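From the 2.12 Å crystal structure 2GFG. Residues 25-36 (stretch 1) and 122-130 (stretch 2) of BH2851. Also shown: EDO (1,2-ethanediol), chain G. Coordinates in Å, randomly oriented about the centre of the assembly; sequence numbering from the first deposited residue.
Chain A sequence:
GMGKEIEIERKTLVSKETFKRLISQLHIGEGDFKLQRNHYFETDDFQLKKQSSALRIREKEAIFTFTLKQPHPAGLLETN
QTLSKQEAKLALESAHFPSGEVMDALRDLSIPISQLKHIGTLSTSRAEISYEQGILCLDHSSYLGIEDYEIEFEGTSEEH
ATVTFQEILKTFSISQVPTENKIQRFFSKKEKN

Stretch 1 (25-36) QLHIGEGDFKLQ
Stretch 2 (122-130) LSTSRAEIS

Stretch 2 is a single extended strand, residues 122-130, with phi between -77° and -135° and psi between 119° and 154°. Stretch 1 approaches it first with side chains from a helix end and turn, and then with its own backbone as an antiparallel strand; the strand axes come within 4.6 Å, and their N-to-C directions differ by 147°. Together the stretches bury 640 Å².

Gln-25 is the last helical residue and is out of reach of stretch 2. Leu-26 (phi/psi -83°/1°; chi1 m, chi2 t) makes the first contact, its CD2 lying 4.0 Å from CD1 of Ile-129. His-27, at phi/psi 57°/43°, closes the helix in a Schellman motif, and the positive phi turns the chain into the following loop. Ile-28 (-92°/126°; m, t) points toward the strand and packs against two alternate residues of it: its CG2 is 3.8 Å from CB of Ala-127, and its CG1 is 4.2 Å from CG2 of Ile-129 (p, t). Ala-127 and Ile-129 both point toward stretch 1, so these apolar side chains pack together, with Ile-28 and Ala-127 buried.

Gly-29 (-83°/162°) leads into a 3-10 segment formed by Glu-30 (-59°/-40°), Gly-31 (-70°/-15°) and Asp-32 (-73°/-24°). The turn is tied internally: Asp-32 (chi1 m) accepts a hydrogen bond at OD2 from Gly-29 N (2.8 Å), while Asp-32 N donates to Gly-29 O and Phe-33 N to Glu-30 O, both at 3.2 Å. A water bridges the stretches, donating to Asp-32 O (2.8 Å) and accepting from Glu-128 N (2.9 Å).

Phe-33 (-75°/123°; chi1 -80°, chi2 -94°) lies alongside Ala-127, with their CA atoms 4.4 Å apart. The CB of Ala-127 sits 3.6 Å from the centroid of the Phe-33 ring and 7° off its normal, a CH-pi contact over the face. The opposite face meets O2 of a 1,2-ethanediol, whose O1 hydrogen-bonds to Ser-125 OG at 2.8 Å. Phe-33 CA also makes a CA-H...O contact with Arg-126 O (3.3 Å).

From here the backbones pair directly. Lys-34 (-111°/143°; m, m, t, t) forms a hydrogen-bonded pair with Arg-126: Lys-34 N donates to Arg-126 O, and Arg-126 N to Lys-34 O, each at 2.8 Å. Its side chain turns back so that NZ donates to Gly-31 O at 2.8 Å. Leu-35 (-95°/135°; t, p) faces Ser-125 in the non-hydrogen-bonded pair, CA to CA 4.4 Å; both side chains lie on the sheet face opposite Lys-34 and Arg-126.

Gln-36 (-139°/153°; p, t, chi3 28°) repeats the hydrogen-bonded arrangement with Thr-124: Gln-36 N to Thr-124 O and Thr-124 N to Gln-36 O are both 2.8 Å. Its NE2 lies over a face of the Arg-126 guanidinium, 3.5 Å from CZ of Arg-126 (t, t, m), a packing contact between two donors. A second water accepts from Gln-36 NE2 (2.8 Å) and hydrogen-bonds to Thr-124 OG1 (2.9 Å).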

# COMPACT_ATOMS: atom_id res chain seq x y z
N GLN A 25 0.66 11.15 -21.10
CA GLN A 25 -0.03 10.29 -22.10
C GLN A 25 -1.39 9.77 -21.61
O GLN A 25 -2.33 9.64 -22.41
CB GLN A 25 0.86 9.14 -22.52
CG GLN A 25 2.05 9.59 -23.35
CD GLN A 25 2.94 8.47 -23.78
OE1 GLN A 25 2.97 7.40 -23.17
NE2 GLN A 25 3.70 8.70 -24.85
N LEU A 26 -1.52 9.55 -20.30
CA LEU A 26 -2.81 9.18 -19.69
C LEU A 26 -3.70 10.43 -19.41
O LEU A 26 -4.82 10.30 -18.90
CB LEU A 26 -2.60 8.38 -18.40
CG LEU A 26 -1.83 7.05 -18.56
CD1 LEU A 26 -1.38 6.54 -17.23
CD2 LEU A 26 -2.67 6.01 -19.28
N HIS A 27 -3.20 11.63 -19.75
CA HIS A 27 -3.94 12.91 -19.57
C HIS A 27 -4.37 13.15 -18.11
O HIS A 27 -5.49 13.60 -17.84
CB HIS A 27 -5.15 12.99 -20.53
CG HIS A 27 -4.80 12.83 -21.98
N ILE A 28 -3.45 12.86 -17.18
CA ILE A 28 -3.68 13.04 -15.74
C ILE A 28 -3.22 14.42 -15.30
O ILE A 28 -2.08 14.80 -15.53
CB ILE A 28 -2.94 11.95 -14.92
CG1 ILE A 28 -3.53 10.57 -15.21
CG2 ILE A 28 -3.01 12.26 -13.39
CD1 ILE A 28 -2.67 9.43 -14.79
N GLY A 29 -4.12 15.17 -14.65
CA GLY A 29 -3.79 16.52 -14.16
C GLY A 29 -3.07 16.49 -12.82
O GLY A 29 -3.11 15.50 -12.11
N GLU A 30 -2.41 17.60 -12.49
CA GLU A 30 -1.73 17.76 -11.18
C GLU A 30 -2.70 17.61 -10.01
O GLU A 30 -2.38 16.98 -8.99
CB GLU A 30 -1.05 19.13 -11.10
N GLY A 31 -3.91 18.15 -10.18
CA GLY A 31 -4.95 18.10 -9.14
C GLY A 31 -5.55 16.72 -8.90
O GLY A 31 -6.25 16.50 -7.90
N ASP A 32 -5.31 15.78 -9.83
CA ASP A 32 -5.76 14.38 -9.67
C ASP A 32 -4.92 13.63 -8.64
O ASP A 32 -5.37 12.63 -8.08
CB ASP A 32 -5.72 13.64 -11.01
CG ASP A 32 -6.72 14.21 -12.02
OD1 ASP A 32 -7.84 14.57 -11.60
OD2 ASP A 32 -6.38 14.27 -13.22
N PHE A 33 -3.68 14.09 -8.42
CA PHE A 33 -2.80 13.49 -7.42
C PHE A 33 -3.23 13.89 -6.00
O PHE A 33 -3.35 15.08 -5.69
CB PHE A 33 -1.35 13.90 -7.66
CG PHE A 33 -0.67 13.10 -8.74
CD1 PHE A 33 0.06 11.96 -8.43
CD2 PHE A 33 -0.81 13.46 -10.08
CE1 PHE A 33 0.68 11.20 -9.43
CE2 PHE A 33 -0.20 12.70 -11.10
CZ PHE A 33 0.54 11.56 -10.76
N LYS A 34 -3.50 12.87 -5.17
CA LYS A 34 -3.87 13.07 -3.77
C LYS A 34 -2.73 12.55 -2.88
O LYS A 34 -2.13 11.53 -3.17
CB LYS A 34 -5.17 12.34 -3.43
CG LYS A 34 -6.32 12.54 -4.46
CD LYS A 34 -6.68 14.01 -4.64
CE LYS A 34 -7.84 14.18 -5.62
NZ LYS A 34 -8.09 15.62 -5.96
N LEU A 35 -2.49 13.24 -1.77
CA LEU A 35 -1.41 12.90 -0.85
C LEU A 35 -1.92 12.03 0.28
O LEU A 35 -3.01 12.27 0.81
CB LEU A 35 -0.77 14.19 -0.30
CG LEU A 35 0.38 14.07 0.71
CD1 LEU A 35 1.50 13.13 0.22
CD2 LEU A 35 0.94 15.46 1.02
N GLN A 36 -1.17 10.97 0.60
CA GLN A 36 -1.48 10.11 1.74
C GLN A 36 -0.20 9.72 2.49
O GLN A 36 0.90 9.69 1.91
CB GLN A 36 -2.21 8.85 1.27
CG GLN A 36 -1.35 7.90 0.39
CD GLN A 36 -2.18 6.91 -0.41
OE1 GLN A 36 -3.32 7.18 -0.75
NE2 GLN A 36 -1.59 5.77 -0.71
N LEU A 122 5.82 6.52 5.35
CA LEU A 122 6.08 6.69 3.93
C LEU A 122 4.94 7.49 3.32
O LEU A 122 3.77 7.11 3.46
CB LEU A 122 6.19 5.32 3.25
CG LEU A 122 6.38 5.25 1.73
CD1 LEU A 122 7.15 4.00 1.36
CD2 LEU A 122 5.04 5.29 0.97
N SER A 123 5.28 8.60 2.65
CA SER A 123 4.27 9.46 2.01
C SER A 123 4.14 9.12 0.54
O SER A 123 5.14 8.88 -0.13
CB SER A 123 4.62 10.93 2.17
OG SER A 123 4.55 11.32 3.53
N THR A 124 2.91 9.14 0.02
CA THR A 124 2.65 8.86 -1.40
C THR A 124 1.69 9.89 -2.01
O THR A 124 0.66 10.22 -1.43
CB THR A 124 2.05 7.45 -1.62
OG1 THR A 124 2.98 6.46 -1.16
CG2 THR A 124 1.75 7.20 -3.12
N SER A 125 2.08 10.41 -3.18
CA SER A 125 1.21 11.22 -4.00
C SER A 125 0.65 10.30 -5.08
O SER A 125 1.41 9.75 -5.88
CB SER A 125 1.98 12.36 -4.62
OG SER A 125 1.14 13.19 -5.36
N ARG A 126 -0.68 10.14 -5.10
CA ARG A 126 -1.32 9.10 -5.92
C ARG A 126 -2.37 9.65 -6.87
O ARG A 126 -3.23 10.41 -6.47
CB ARG A 126 -1.97 8.05 -5.02
CG ARG A 126 -2.79 6.98 -5.79
CD ARG A 126 -3.26 5.87 -4.88
NE ARG A 126 -2.15 5.07 -4.37
CZ ARG A 126 -2.29 3.99 -3.59
NH1 ARG A 126 -3.51 3.57 -3.21
NH2 ARG A 126 -1.22 3.33 -3.18
N ALA A 127 -2.29 9.20 -8.12
CA ALA A 127 -3.35 9.41 -9.10
C ALA A 127 -3.94 8.04 -9.47
O ALA A 127 -3.21 7.07 -9.58
CB ALA A 127 -2.80 10.09 -10.32
N GLU A 128 -5.27 7.97 -9.59
CA GLU A 128 -5.96 6.72 -9.95
C GLU A 128 -6.88 6.94 -11.13
O GLU A 128 -7.55 7.96 -11.20
CB GLU A 128 -6.78 6.17 -8.78
CG GLU A 128 -5.96 5.75 -7.59
CD GLU A 128 -6.80 5.03 -6.52
OE1 GLU A 128 -7.53 4.08 -6.86
OE2 GLU A 128 -6.71 5.41 -5.34
N ILE A 129 -6.90 5.98 -12.05
CA ILE A 129 -7.85 6.00 -13.18
C ILE A 129 -8.44 4.62 -13.36
O ILE A 129 -7.83 3.63 -12.97
CB ILE A 129 -7.16 6.46 -14.52
CG1 ILE A 129 -5.98 5.54 -14.91
CG2 ILE A 129 -6.70 7.91 -14.41
CD1 ILE A 129 -5.41 5.80 -16.31
N SER A 130 -9.64 4.55 -13.93
CA SER A 130 -10.22 3.27 -14.33
C SER A 130 -9.54 2.84 -15.62
O SER A 130 -9.51 3.59 -16.58
CB SER A 130 -11.73 3.38 -14.54
OG SER A 130 -12.03 4.15 -15.68
C1 EDO G . 2.96 15.43 -7.14
O1 EDO G . 1.58 15.10 -7.32
C2 EDO G . 3.84 14.25 -7.56
O2 EDO G . 3.52 13.81 -8.89
O HOH W 1 -6.74 10.23 -8.66
O HOH W 2 0.91 4.51 -0.52